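Local atomic coordinates of protein GLB-12 (Caenorhabditis elegans, PDB entry 4BJA), a protein that binds a heme b group with its iron coordinated on both axial sides, and as a globin may also bind oxygen. Residues F58-N63 against I153-P158. The protein carries 1 engineered substitution. Numbering follows the deposited sequence. Where two conformers were deposited one is given.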
loop_
_atom_site.group_PDB
_atom_site.type_symbol
_atom_site.label_atom_id
_atom_site.label_comp_id
_atom_site.label_asym_id
_atom_site.label_seq_id
_atom_site.Cartn_x
_atom_site.Cartn_y
_atom_site.Cartn_z
ATOM N N PHE A 58 4.669 25.129 0.284
ATOM C CA PHE A 58 4.204 25.272 -1.071
ATOM C C PHE A 58 4.926 26.414 -1.797
ATOM O O PHE A 58 5.162 26.306 -2.990
ATOM C CB PHE A 58 2.668 25.434 -1.148
ATOM C CG PHE A 58 1.993 24.125 -1.320
ATOM C CD1 PHE A 58 2.015 23.486 -2.557
ATOM C CD2 PHE A 58 1.414 23.489 -0.210
ATOM C CE1 PHE A 58 1.366 22.219 -2.738
ATOM C CE2 PHE A 58 0.789 22.223 -0.385
ATOM C CZ PHE A 58 0.767 21.610 -1.619
ATOM N N LEU A 59 5.265 27.481 -1.082
ATOM C CA LEU A 59 6.049 28.555 -1.743
ATOM C C LEU A 59 7.403 27.985 -2.191
ATOM O O LEU A 59 7.807 28.170 -3.338
ATOM C CB LEU A 59 6.230 29.760 -0.834
ATOM C CG LEU A 59 4.979 30.631 -0.630
ATOM C CD1 LEU A 59 5.214 31.661 0.470
ATOM C CD2 LEU A 59 4.544 31.319 -1.922
ATOM N N ASP A 60 8.081 27.232 -1.325
ATOM C CA ASP A 60 9.316 26.548 -1.787
ATOM C C ASP A 60 9.094 25.591 -2.969
ATOM O O ASP A 60 9.854 25.567 -3.905
ATOM C CB ASP A 60 9.940 25.762 -0.638
ATOM C CG ASP A 60 10.537 26.648 0.420
ATOM O OD1 ASP A 60 10.590 27.881 0.241
ATOM O OD2 ASP A 60 10.971 26.093 1.467
ATOM N N ILE A 61 8.033 24.785 -2.935
ATOM C CA ILE A 61 7.759 23.880 -4.029
ATOM C C ILE A 61 7.656 24.595 -5.390
ATOM O O ILE A 61 8.307 24.188 -6.373
ATOM C CB ILE A 61 6.439 23.121 -3.781
ATOM C CG1 ILE A 61 6.670 22.090 -2.646
ATOM C CG2 ILE A 61 5.981 22.406 -5.071
ATOM C CD1 ILE A 61 5.341 21.482 -2.103
ATOM N N VAL A 62 6.822 25.634 -5.464
ATOM C CA VAL A 62 6.578 26.266 -6.753
ATOM C C VAL A 62 7.710 27.215 -7.157
ATOM O O VAL A 62 7.941 27.425 -8.336
ATOM C CB VAL A 62 5.212 26.965 -6.838
ATOM C CG1 VAL A 62 4.119 25.932 -6.461
ATOM C CG2 VAL A 62 5.161 28.185 -5.978
ATOM N N ASN A 63 8.418 27.774 -6.195
ATOM C CA ASN A 63 9.461 28.723 -6.592
ATOM C C ASN A 63 10.820 28.092 -6.760
ATOM O O ASN A 63 11.614 28.557 -7.610
ATOM C CB ASN A 63 9.575 29.843 -5.567
ATOM C CG ASN A 63 8.449 30.813 -5.668
ATOM O OD1 ASN A 63 8.425 31.676 -6.581
ATOM N ND2 ASN A 63 7.525 30.740 -4.703
ATOM N N ILE A 153 8.352 16.003 3.349
ATOM C CA ILE A 153 9.243 15.127 4.121
ATOM C C ILE A 153 10.517 15.887 4.549
ATOM O O ILE A 153 10.978 15.783 5.717
ATOM C CB ILE A 153 9.574 13.869 3.308
ATOM C CG1 ILE A 153 8.317 12.964 3.241
ATOM C CG2 ILE A 153 10.740 13.090 3.965
ATOM C CD1 ILE A 153 8.399 11.824 2.251
ATOM N N GLU A 154 11.089 16.662 3.630
ATOM C CA GLU A 154 12.330 17.377 3.949
ATOM C C GLU A 154 12.131 18.594 4.868
ATOM O O GLU A 154 12.980 18.906 5.683
ATOM C CB GLU A 154 12.970 17.853 2.607
ATOM C CG GLU A 154 13.422 16.716 1.711
ATOM C CD GLU A 154 14.233 15.595 2.477
ATOM O OE1 GLU A 154 15.316 15.861 3.068
ATOM O OE2 GLU A 154 13.777 14.430 2.486
ATOM N N ARG A 155 10.999 19.293 4.706
ATOM C CA ARG A 155 10.751 20.585 5.354
ATOM C C ARG A 155 9.793 20.530 6.549
ATOM O O ARG A 155 10.002 21.213 7.546
ATOM C CB ARG A 155 10.201 21.576 4.319
ATOM C CG ARG A 155 11.132 21.856 3.135
ATOM C CD ARG A 155 12.129 22.962 3.469
ATOM N NE ARG A 155 11.525 24.290 3.350
ATOM C CZ ARG A 155 11.554 25.229 4.294
ATOM N NH1 ARG A 155 12.171 25.009 5.448
ATOM N NH2 ARG A 155 10.973 26.399 4.075
ATOM N N LEU A 156 8.729 19.725 6.459
ATOM C CA LEU A 156 7.774 19.676 7.579
ATOM C C LEU A 156 8.318 18.899 8.760
ATOM O O LEU A 156 8.112 19.321 9.916
ATOM C CB LEU A 156 6.501 19.005 7.079
ATOM C CG LEU A 156 5.173 19.276 7.796
ATOM C CD1 LEU A 156 4.185 18.123 7.866
ATOM C CD2 LEU A 156 5.006 20.400 8.853
ATOM N N ILE A 157 9.041 17.805 8.497
ATOM C CA ILE A 157 9.472 16.929 9.597
ATOM C C ILE A 157 10.371 17.645 10.631
ATOM O O ILE A 157 10.191 17.474 11.836
ATOM C CB ILE A 157 10.088 15.599 9.086
ATOM C CG1 ILE A 157 8.968 14.804 8.411
ATOM C CG2 ILE A 157 10.781 14.822 10.278
ATOM C CD1 ILE A 157 9.397 13.463 7.842
ATOM N N PRO A 158 11.321 18.487 10.190
ATOM C CA PRO A 158 12.070 19.229 11.214
ATOM C C PRO A 158 11.246 20.166 12.088
ATOM O O PRO A 158 11.640 20.377 13.248
ATOM C CB PRO A 158 13.089 20.032 10.372
ATOM C CG PRO A 158 13.335 19.172 9.192
ATOM C CD PRO A 158 11.983 18.557 8.873
#
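The carboxylate of Asp60 meets the edge of the Arg155 guanidinium, their planes 27° apart and so nearly coplanar. The approach is side-on, through NE and NH2, and both nitrogens converge on one oxygen. NH2 of Arg155 lies 2.6 Å from OD2 of Asp60, on the syn side but tilted out of the carboxylate plane, and forms a salt bridge. NE of Arg155 is 2.7 Å from the same OD2 and comes nearly in line with its C-O bond. Both bonds are well bent, near 130°, as expected when one acceptor is shared. The Arg155 chain bends at chi2 and chi3, which turns this edge to the acid. All this holds for the conformer described; a second one exists and may not keep the grip. OD1 of Asp60 forms a salt bridge with Arg80, and the two arginines probably offset the nearby like charge of Asp64. With an alanine here, Arg155 and Arg80 would both probably lose the carboxylate they share. The contact is a surface salt bridge, away from the heme-binding residues. In this conformer it links helix 50-65 to helix 144-160 of the globin fold. On the buried side of the first helix, Phe58 and Ile61 pack on Val148 and Phe152 of the second, and Phe58 also reaches helix 87-108.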